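Long-range contacts in acetyltransferase (Bacillus cereus, PDB 1Y9W), which probably transfers acyl groups, most likely acetyl from acetyl-CoA as in other GNAT-family enzymes, to an acceptor that has not been identified: residues 34-40 with 57-63; 96-100 with 136-140; 81-85 with 112-118; 39-43 with 87-91. All blocks are in the same frame, centred on the assembly; numbering follows the deposited sequence.

The four contacts follow one principle, a mixed sheet zipped strand to strand, with helices packed on it. Contacts 1 and 2 join neighbouring strands; their centres are about 12 Å apart and they meet where Y62 O approaches R98 N at 3.1 Å. Contact 4 lays helix 80-94 against the strand, outermost within the chain, that contact 1 also uses, and contact 3 packs an earlier turn of that helix against helix 110-115. E89 OE2 makes a salt bridge of 3.0 Å to K138 NZ of contact 2 and a weak hydrogen bond to Y118 OH of contact 3. The sequence ending at G81 fits the GNAT pyrophosphate-binding motif, so contact 3 probably lies beside the acetyl-CoA loop.

Contact 1: residues 34-40 with 57-63; sequences KQPMEEV and GTMYFYH
E38 and M59 form a hydrogen-bonded antiparallel pair in the tightly packed part of this contact: M59 N gives a nearly linear bond of 2.7 Å to E38 O while E38 N returns one to M59 O. Two residues on, V40 and G57 repeat the pattern, V40 N to G57 O at 2.9 Å and G57 N to V40 O at 2.8 Å. Between them E39 and T58 make a non-hydrogen-bonded pair. The M59 side chain runs alongside that of E38, both pointing the same way, and its bend at chi3 (-83°) turns CE to within 3.9 Å of E38 CD; the carboxylate is held by K95 in a salt bridge. Q35 belongs to the packed end: its extended chain is buried, CB lies over one face of the Y62 ring, though their closeness is doubtful in the model, and the amide plane is turned 26° from that ring. A water continues the link, donating a hydrogen bond to Q35 O and accepting one from F61 N. The other face is looser. The exposed E39 meets T58 lightly, E39 CG to T58 CG2 at 4.0 Å, and the exposed M37 makes an oblique Met-aromatic contact, SD 5.5 Å from the centroid of the Y60 ring. The alternation marks an antiparallel ladder and, strands 38-45 and 51-60 being consecutive, a beta hairpin of the GNAT sheet.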
# COMPACT_ATOMS: atom_id res chain seq x y z
N LYS A 34 12.47 13.58 4.49
CA LYS A 34 11.83 13.91 3.23
C LYS A 34 12.60 13.58 1.94
O LYS A 34 12.93 14.47 1.14
CB LYS A 34 11.41 15.39 3.24
CG LYS A 34 10.37 15.69 4.32
CD LYS A 34 9.91 17.14 4.32
CE LYS A 34 9.00 17.41 5.51
NZ LYS A 34 8.53 18.82 5.55
N GLN A 35 12.87 12.29 1.75
CA GLN A 35 13.53 11.83 0.55
C GLN A 35 12.55 12.11 -0.58
O GLN A 35 11.39 11.72 -0.50
CB GLN A 35 13.80 10.33 0.63
CG GLN A 35 14.21 9.70 -0.70
CD GLN A 35 14.28 8.18 -0.65
OE1 GLN A 35 13.43 7.53 -0.03
NE2 GLN A 35 15.28 7.60 -1.30
N PRO A 36 12.99 12.80 -1.64
CA PRO A 36 12.05 13.07 -2.74
C PRO A 36 11.53 11.74 -3.33
O PRO A 36 12.31 10.86 -3.68
CB PRO A 36 12.91 13.87 -3.73
CG PRO A 36 14.32 13.40 -3.42
CD PRO A 36 14.32 13.35 -1.93
N MET A 37 10.21 11.61 -3.41
CA MET A 37 9.62 10.37 -3.91
C MET A 37 10.16 9.98 -5.28
O MET A 37 10.40 10.83 -6.13
CB MET A 37 8.10 10.45 -3.97
CG MET A 37 7.46 9.09 -4.25
SD MET A 37 5.66 9.08 -4.09
CE MET A 37 5.21 9.23 -5.85
N GLU A 38 10.35 8.69 -5.47
CA GLU A 38 10.88 8.20 -6.72
C GLU A 38 10.53 6.74 -6.97
O GLU A 38 10.61 5.90 -6.07
CB GLU A 38 12.40 8.36 -6.72
CG GLU A 38 13.07 7.82 -7.95
CD GLU A 38 14.58 7.90 -7.89
OE1 GLU A 38 15.24 7.38 -8.81
OE2 GLU A 38 15.11 8.49 -6.93
N GLU A 39 10.11 6.45 -8.20
CA GLU A 39 9.78 5.09 -8.60
C GLU A 39 11.03 4.48 -9.21
O GLU A 39 11.81 5.18 -9.86
CB GLU A 39 8.66 5.09 -9.64
CG GLU A 39 7.26 5.33 -9.08
CD GLU A 39 6.22 5.43 -10.18
OE1 GLU A 39 6.24 6.42 -10.96
OE2 GLU A 39 5.37 4.51 -10.29
N VAL A 40 11.22 3.19 -9.01
CA VAL A 40 12.38 2.51 -9.56
C VAL A 40 11.94 1.15 -10.07
O VAL A 40 11.06 0.51 -9.48
CB VAL A 40 13.46 2.32 -8.49
CG1 VAL A 40 12.89 1.57 -7.31
CG2 VAL A 40 14.64 1.54 -9.08
N GLY A 57 9.34 -0.71 -7.60
CA GLY A 57 9.14 -0.26 -6.24
C GLY A 57 9.13 1.25 -6.21
O GLY A 57 9.36 1.88 -7.25
N THR A 58 8.83 1.83 -5.06
CA THR A 58 8.82 3.29 -4.94
C THR A 58 9.56 3.64 -3.65
O THR A 58 9.46 2.92 -2.65
CB THR A 58 7.39 3.88 -4.87
OG1 THR A 58 6.91 3.80 -3.53
CG2 THR A 58 6.43 3.13 -5.79
N MET A 59 10.31 4.74 -3.70
CA MET A 59 11.08 5.20 -2.55
C MET A 59 10.58 6.52 -1.99
O MET A 59 10.09 7.39 -2.72
CB MET A 59 12.56 5.36 -2.94
CG MET A 59 13.27 4.09 -3.35
SD MET A 59 15.01 4.38 -3.75
CE MET A 59 14.80 4.93 -5.43
N TYR A 60 10.69 6.66 -0.67
CA TYR A 60 10.32 7.88 0.04
C TYR A 60 10.55 7.63 1.53
O TYR A 60 10.62 6.47 1.95
CB TYR A 60 8.86 8.27 -0.23
CG TYR A 60 7.81 7.28 0.19
CD1 TYR A 60 7.30 6.35 -0.71
CD2 TYR A 60 7.29 7.30 1.48
CE1 TYR A 60 6.28 5.48 -0.33
CE2 TYR A 60 6.27 6.44 1.86
CZ TYR A 60 5.77 5.54 0.96
OH TYR A 60 4.76 4.70 1.34
N PHE A 61 10.69 8.69 2.32
CA PHE A 61 10.96 8.53 3.75
C PHE A 61 12.23 7.71 3.91
O PHE A 61 12.49 7.13 4.97
CB PHE A 61 9.81 7.79 4.44
CG PHE A 61 8.61 8.64 4.69
CD1 PHE A 61 8.66 10.02 4.48
CD2 PHE A 61 7.45 8.08 5.20
CE1 PHE A 61 7.57 10.82 4.77
CE2 PHE A 61 6.35 8.88 5.50
CZ PHE A 61 6.41 10.26 5.28
N TYR A 62 13.01 7.68 2.83
CA TYR A 62 14.25 6.93 2.79
C TYR A 62 14.08 5.43 3.01
O TYR A 62 14.76 4.82 3.84
CB TYR A 62 15.28 7.52 3.75
CG TYR A 62 15.84 8.82 3.21
CD1 TYR A 62 16.56 8.85 2.02
CD2 TYR A 62 15.58 10.03 3.86
CE1 TYR A 62 17.02 10.05 1.48
CE2 TYR A 62 16.03 11.24 3.33
CZ TYR A 62 16.75 11.24 2.14
OH TYR A 62 17.19 12.44 1.62
N HIS A 63 13.15 4.85 2.26
CA HIS A 63 12.90 3.42 2.32
C HIS A 63 12.40 2.99 0.95
O HIS A 63 11.87 3.81 0.18
CB HIS A 63 11.85 3.08 3.38
CG HIS A 63 10.45 3.02 2.86
ND1 HIS A 63 9.70 1.86 2.86
CD2 HIS A 63 9.65 3.97 2.32
CE1 HIS A 63 8.51 2.10 2.35
NE2 HIS A 63 8.46 3.37 2.01
O HOH W 1 9.49 11.46 1.35

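Contact 2: residues 96-100 with 136-140; sequences GCRLI and FEKRL
L99 and R139 are paired across the strands at a non-hydrogen-bonded antiparallel position, with their side chains on the same face, and these meet at a slant: L99 CD1 lies over one face of the R139 guanidinium, displaced toward its rim and 3.7 Å from NE. The arginine is bent at chi2 (-74°), which folds its head back over the leucine methyl. E137, two residues earlier on the same strand, meets the guanidinium at its edge in a salt bridge of two weak bonds, NE to OE2, which lies in plane, and NH2 to OE1. A stronger polar partner, the carbonyl of E125 of the second subunit, takes a bond from NH2, while R98 forms a salt bridge with D126 of that subunit. Two arginine heads thus reach the dimer interface from this end of the sheet. Strand 133-139 here runs antiparallel to strand 99-105 within the GNAT fold. I100 and K138 form the hydrogen-bonded pair, I100 N to K138 O at 2.9 Å and K138 N to I100 O at 3.1 Å. On the face of I100, L140 inclines across the isoleucine so that CD2 comes 3.8 Å from I100 CD1. Its other methyl, CD1, turns to C97, 3.2 Å from the carbonyl O and 4.0 Å from CB. The backbone of L140 adds a short bond of 2.6 Å from N to R98 O, the donor standing above the carbonyl plane. K138 starts on the face of I100, but its end leads off to the carbonyl of H116 and the carboxylate of E89.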
# COMPACT_ATOMS: atom_id res chain seq x y z
N GLY A 96 20.43 5.96 -0.15
CA GLY A 96 20.22 6.29 1.24
C GLY A 96 19.05 5.60 1.93
O GLY A 96 18.62 6.04 3.00
N CYS A 97 18.52 4.54 1.32
CA CYS A 97 17.41 3.81 1.93
C CYS A 97 17.97 2.97 3.07
O CYS A 97 19.00 2.31 2.94
CB CYS A 97 16.71 2.92 0.90
SG CYS A 97 15.79 3.88 -0.31
N ARG A 98 17.26 3.01 4.18
CA ARG A 98 17.67 2.31 5.38
C ARG A 98 16.81 1.07 5.60
O ARG A 98 17.16 0.17 6.37
CB ARG A 98 17.51 3.25 6.57
CG ARG A 98 17.44 4.74 6.18
CD ARG A 98 16.74 5.55 7.25
NE ARG A 98 15.41 5.00 7.51
CZ ARG A 98 14.77 5.07 8.68
NH1 ARG A 98 15.33 5.67 9.73
NH2 ARG A 98 13.58 4.50 8.80
N LEU A 99 15.70 1.02 4.88
CA LEU A 99 14.75 -0.07 5.04
C LEU A 99 14.05 -0.44 3.75
O LEU A 99 13.92 0.38 2.84
CB LEU A 99 13.72 0.36 6.09
CG LEU A 99 12.36 -0.32 6.20
CD1 LEU A 99 12.49 -1.66 6.93
CD2 LEU A 99 11.43 0.60 6.97
N ILE A 100 13.60 -1.69 3.67
CA ILE A 100 12.85 -2.19 2.52
C ILE A 100 11.59 -2.86 3.05
O ILE A 100 11.67 -3.70 3.96
CB ILE A 100 13.63 -3.23 1.71
CG1 ILE A 100 14.98 -2.65 1.28
CG2 ILE A 100 12.82 -3.63 0.47
CD1 ILE A 100 15.83 -3.62 0.47
N PHE A 136 6.61 -8.24 5.11
CA PHE A 136 8.04 -8.37 5.35
C PHE A 136 8.81 -7.05 5.43
O PHE A 136 8.37 -6.01 4.95
CB PHE A 136 8.69 -9.23 4.26
CG PHE A 136 8.25 -10.67 4.26
CD1 PHE A 136 7.14 -11.07 3.52
CD2 PHE A 136 8.96 -11.62 4.99
CE1 PHE A 136 6.73 -12.42 3.51
CE2 PHE A 136 8.57 -12.97 4.98
CZ PHE A 136 7.46 -13.37 4.24
N GLU A 137 9.98 -7.13 6.05
CA GLU A 137 10.87 -6.00 6.19
C GLU A 137 12.30 -6.51 6.23
O GLU A 137 12.57 -7.65 6.61
CB GLU A 137 10.59 -5.20 7.47
CG GLU A 137 11.03 -5.90 8.75
CD GLU A 137 11.53 -4.93 9.81
OE1 GLU A 137 10.90 -3.86 9.96
OE2 GLU A 137 12.53 -5.23 10.49
N LYS A 138 13.21 -5.65 5.81
CA LYS A 138 14.63 -5.93 5.81
C LYS A 138 15.29 -4.58 6.05
O LYS A 138 15.03 -3.61 5.34
CB LYS A 138 15.10 -6.50 4.47
CG LYS A 138 16.61 -6.57 4.38
CD LYS A 138 17.11 -7.08 3.05
CE LYS A 138 17.04 -8.59 2.98
NZ LYS A 138 17.70 -9.08 1.73
N ARG A 139 16.10 -4.53 7.10
CA ARG A 139 16.80 -3.31 7.47
C ARG A 139 18.10 -3.27 6.69
O ARG A 139 18.79 -4.29 6.58
CB ARG A 139 17.07 -3.32 8.97
CG ARG A 139 15.80 -3.37 9.79
CD ARG A 139 15.11 -2.02 9.76
NE ARG A 139 13.80 -2.06 10.40
CZ ARG A 139 13.13 -0.97 10.77
NH1 ARG A 139 13.66 0.23 10.57
NH2 ARG A 139 11.93 -1.08 11.33
N LEU A 140 18.42 -2.11 6.12
CA LEU A 140 19.65 -1.97 5.34
C LEU A 140 20.80 -1.39 6.16
O LEU A 140 20.54 -0.93 7.30
CB LEU A 140 19.39 -1.08 4.11
CG LEU A 140 18.43 -1.60 3.04
CD1 LEU A 140 18.34 -0.60 1.89
CD2 LEU A 140 18.94 -2.95 2.54
OXT LEU A 140 21.94 -1.41 5.66

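Contact 3: residues 81-85 with 112-118; sequences GSQLL and FYKKHGY
L85 reaches from helix 80-94 into a cluster of rings on residues 112-118. Its CB sets out toward them, and with CG anti to the backbone N (chi1 -173°) the fork opens among the aromatic side chains. From the fork CD1 goes to Y118, 3.8 Å from OH. The other methyl, CD2, has the more varied surroundings: F112 CE2 and H116 CB each lie 3.8 Å away, Y118 CE2 is at 3.9 Å, and Y113 CD1 stands farther off. It approaches all four rings obliquely. This is helix-to-helix packing in the GNAT fold, where helix 80-94 and helix 110-115 lie together on one face of the sheet, with strand 99-105 between them in the chain, and L85 also touches I66 of strand 63-71. Beside the leucine, the F112 ring turns its edge to the helix backbone, CZ lying 3.7 Å from G81 C. H116 supplies the polar link: S82 OG lies at the edge of the imidazole and hydrogen-bonds NE2 at 2.6 Å. On the other ring nitrogen, ND1 donates to F112 O at 2.7 Å, so bonds at both nitrogens fix the rotation of the imidazole, which rests with one face toward F112.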
# COMPACT_ATOMS: atom_id res chain seq x y z
N GLY A 81 14.84 -13.83 -10.39
CA GLY A 81 14.15 -13.15 -9.31
C GLY A 81 15.08 -12.74 -8.18
O GLY A 81 15.00 -11.62 -7.66
N SER A 82 15.97 -13.64 -7.80
CA SER A 82 16.92 -13.37 -6.74
C SER A 82 17.84 -12.24 -7.21
O SER A 82 18.20 -11.33 -6.44
CB SER A 82 17.72 -14.65 -6.47
OG SER A 82 18.53 -14.50 -5.32
N GLN A 83 18.20 -12.30 -8.48
CA GLN A 83 19.07 -11.32 -9.13
C GLN A 83 18.46 -9.91 -9.10
O GLN A 83 19.14 -8.92 -8.80
CB GLN A 83 19.28 -11.76 -10.57
CG GLN A 83 20.65 -11.53 -11.15
CD GLN A 83 20.73 -11.97 -12.61
OE1 GLN A 83 20.37 -13.10 -12.95
NE2 GLN A 83 21.20 -11.07 -13.47
N LEU A 84 17.17 -9.84 -9.43
CA LEU A 84 16.46 -8.57 -9.45
C LEU A 84 16.30 -7.98 -8.05
O LEU A 84 16.44 -6.77 -7.84
CB LEU A 84 15.08 -8.77 -10.08
CG LEU A 84 15.13 -9.01 -11.58
CD1 LEU A 84 13.84 -9.68 -12.07
CD2 LEU A 84 15.37 -7.69 -12.27
N LEU A 85 16.01 -8.85 -7.09
CA LEU A 85 15.84 -8.41 -5.72
C LEU A 85 17.15 -7.85 -5.20
O LEU A 85 17.20 -6.75 -4.67
CB LEU A 85 15.38 -9.58 -4.85
CG LEU A 85 15.00 -9.26 -3.41
CD1 LEU A 85 13.86 -8.26 -3.39
CD2 LEU A 85 14.59 -10.55 -2.71
N PHE A 112 10.06 -17.06 -0.55
CA PHE A 112 11.12 -16.56 -1.41
C PHE A 112 11.81 -15.42 -0.67
O PHE A 112 13.03 -15.38 -0.56
CB PHE A 112 10.53 -16.02 -2.71
CG PHE A 112 11.52 -15.27 -3.56
CD1 PHE A 112 12.44 -15.95 -4.36
CD2 PHE A 112 11.54 -13.88 -3.56
CE1 PHE A 112 13.36 -15.25 -5.14
CE2 PHE A 112 12.45 -13.17 -4.34
CZ PHE A 112 13.36 -13.86 -5.13
N TYR A 113 11.00 -14.50 -0.15
CA TYR A 113 11.51 -13.35 0.59
C TYR A 113 12.10 -13.73 1.94
O TYR A 113 13.06 -13.12 2.39
CB TYR A 113 10.38 -12.34 0.77
CG TYR A 113 9.79 -11.90 -0.55
CD1 TYR A 113 10.49 -11.05 -1.39
CD2 TYR A 113 8.55 -12.37 -0.96
CE1 TYR A 113 9.96 -10.67 -2.62
CE2 TYR A 113 8.01 -12.00 -2.18
CZ TYR A 113 8.72 -11.14 -3.01
OH TYR A 113 8.17 -10.75 -4.22
N LYS A 114 11.50 -14.73 2.56
CA LYS A 114 11.94 -15.23 3.86
C LYS A 114 13.36 -15.76 3.66
O LYS A 114 14.25 -15.54 4.48
CB LYS A 114 10.99 -16.35 4.31
CG LYS A 114 11.04 -16.72 5.78
CD LYS A 114 12.27 -17.54 6.10
CE LYS A 114 12.26 -18.01 7.55
NZ LYS A 114 13.47 -18.85 7.84
N LYS A 115 13.55 -16.45 2.55
CA LYS A 115 14.83 -17.05 2.18
C LYS A 115 15.86 -15.97 1.83
O LYS A 115 17.06 -16.22 1.84
CB LYS A 115 14.62 -17.99 0.99
CG LYS A 115 15.87 -18.60 0.43
CD LYS A 115 15.57 -19.30 -0.89
CE LYS A 115 16.85 -19.92 -1.50
NZ LYS A 115 17.88 -18.91 -1.91
N HIS A 116 15.38 -14.76 1.54
CA HIS A 116 16.28 -13.68 1.20
C HIS A 116 16.51 -12.65 2.28
O HIS A 116 16.76 -11.49 1.98
CB HIS A 116 15.80 -12.98 -0.08
CG HIS A 116 16.13 -13.74 -1.33
ND1 HIS A 116 15.46 -14.89 -1.69
CD2 HIS A 116 17.09 -13.55 -2.26
CE1 HIS A 116 16.01 -15.38 -2.79
NE2 HIS A 116 17.00 -14.59 -3.16
N GLY A 117 16.43 -13.07 3.54
CA GLY A 117 16.69 -12.15 4.63
C GLY A 117 15.59 -11.21 5.07
O GLY A 117 15.85 -10.27 5.84
N TYR A 118 14.37 -11.43 4.59
CA TYR A 118 13.25 -10.59 4.99
C TYR A 118 12.58 -11.20 6.20
O TYR A 118 12.40 -12.42 6.28
CB TYR A 118 12.27 -10.44 3.83
CG TYR A 118 12.73 -9.45 2.79
CD1 TYR A 118 12.43 -8.09 2.91
CD2 TYR A 118 13.53 -9.85 1.72
CE1 TYR A 118 12.90 -7.16 1.98
CE2 TYR A 118 14.01 -8.92 0.79
CZ TYR A 118 13.69 -7.58 0.92
OH TYR A 118 14.17 -6.67 0.01

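Contact 4: residues 39-43 with 87-91; sequences EVSLV and EIEGI
L42 and I91 meet tip to tip, and contacts between such apolar ends make up most of the pairs in this strand-helix interface. I91 CD1 lies 3.8 Å from both L42 CD1 and L42 CD2, seated against the fork of the leucine. Two residues before L42, V40 CG1 comes within 3.7 Å of I88 CD1; that isoleucine has CG1 anti to its N (chi1 -158°) and an extended chain, which carries the methyl out to the strand. V40 CG2 makes a looser contact with I91 CD1 at 4.2 Å. A second kind of contact joins an apolar tip to the aliphatic part of a charged side chain: L42 CD1 lies 3.3 Å from E87 CG and 3.6 Å from E87 CB, the two chains crossing at about a right angle. No hydrogen bond links the two segments. Polar partners lie to the sides instead, L42 bonding through its backbone to V55 of strand 51-60, while L42 and V43 pair with a strand of the second subunit, so that the sheet runs on across the dimer interface. The axes of strand 39-43 and helix 87-91 approach to 9.4 Å, with 148° between their directions, so the helix runs roughly antiparallel to the strand. A helix packed on a sheet through apolar side chains in this way is the layered alpha/beta packing of the GNAT fold.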
# COMPACT_ATOMS: atom_id res chain seq x y z
N GLU A 39 10.11 6.45 -8.20
CA GLU A 39 9.78 5.09 -8.60
C GLU A 39 11.03 4.48 -9.21
O GLU A 39 11.81 5.18 -9.86
CB GLU A 39 8.66 5.09 -9.64
CG GLU A 39 7.26 5.33 -9.08
CD GLU A 39 6.22 5.43 -10.18
OE1 GLU A 39 6.24 6.42 -10.96
OE2 GLU A 39 5.37 4.51 -10.29
N VAL A 40 11.22 3.19 -9.01
CA VAL A 40 12.38 2.51 -9.56
C VAL A 40 11.94 1.15 -10.07
O VAL A 40 11.06 0.51 -9.48
CB VAL A 40 13.46 2.32 -8.49
CG1 VAL A 40 12.89 1.57 -7.31
CG2 VAL A 40 14.64 1.54 -9.08
N SER A 41 12.52 0.71 -11.18
CA SER A 41 12.18 -0.59 -11.73
C SER A 41 13.32 -1.14 -12.56
O SER A 41 14.04 -0.40 -13.23
CB SER A 41 10.91 -0.51 -12.59
OG SER A 41 11.19 -0.01 -13.88
N LEU A 42 13.48 -2.46 -12.49
CA LEU A 42 14.52 -3.14 -13.23
C LEU A 42 13.88 -4.24 -14.04
O LEU A 42 12.91 -4.87 -13.60
CB LEU A 42 15.54 -3.76 -12.27
CG LEU A 42 16.41 -2.80 -11.46
CD1 LEU A 42 17.42 -3.59 -10.66
CD2 LEU A 42 17.12 -1.83 -12.39
N VAL A 43 14.39 -4.47 -15.24
CA VAL A 43 13.86 -5.53 -16.08
C VAL A 43 14.99 -6.35 -16.69
O VAL A 43 16.07 -5.84 -16.96
CB VAL A 43 12.99 -4.98 -17.26
CG1 VAL A 43 11.70 -4.40 -16.72
CG2 VAL A 43 13.76 -3.93 -18.05
N GLU A 87 19.64 -6.76 -6.84
CA GLU A 87 19.96 -5.57 -7.61
C GLU A 87 19.17 -4.34 -7.19
O GLU A 87 19.72 -3.23 -7.12
CB GLU A 87 19.72 -5.82 -9.09
CG GLU A 87 20.40 -4.80 -9.98
CD GLU A 87 21.64 -5.37 -10.65
OE1 GLU A 87 22.44 -6.05 -9.97
OE2 GLU A 87 21.81 -5.13 -11.87
N ILE A 88 17.89 -4.49 -6.92
CA ILE A 88 17.14 -3.31 -6.54
C ILE A 88 17.44 -2.90 -5.11
O ILE A 88 17.30 -1.73 -4.77
CB ILE A 88 15.62 -3.49 -6.77
CG1 ILE A 88 14.98 -2.10 -6.91
CG2 ILE A 88 15.02 -4.31 -5.65
CD1 ILE A 88 13.51 -2.10 -7.31
N GLU A 89 17.87 -3.84 -4.27
CA GLU A 89 18.21 -3.48 -2.89
C GLU A 89 19.45 -2.58 -2.93
O GLU A 89 19.53 -1.57 -2.22
CB GLU A 89 18.53 -4.73 -2.06
CG GLU A 89 17.46 -5.80 -2.15
CD GLU A 89 17.67 -6.93 -1.16
OE1 GLU A 89 18.84 -7.35 -0.98
OE2 GLU A 89 16.67 -7.40 -0.58
N GLY A 90 20.40 -2.95 -3.78
CA GLY A 90 21.62 -2.16 -3.92
C GLY A 90 21.29 -0.73 -4.32
O GLY A 90 21.87 0.22 -3.79
N ILE A 91 20.37 -0.58 -5.26
CA ILE A 91 19.99 0.75 -5.71
C ILE A 91 19.40 1.52 -4.54
O ILE A 91 19.63 2.72 -4.38
CB ILE A 91 18.93 0.69 -6.83
CG1 ILE A 91 19.47 -0.12 -8.02
CG2 ILE A 91 18.57 2.09 -7.27
CD1 ILE A 91 18.47 -0.29 -9.14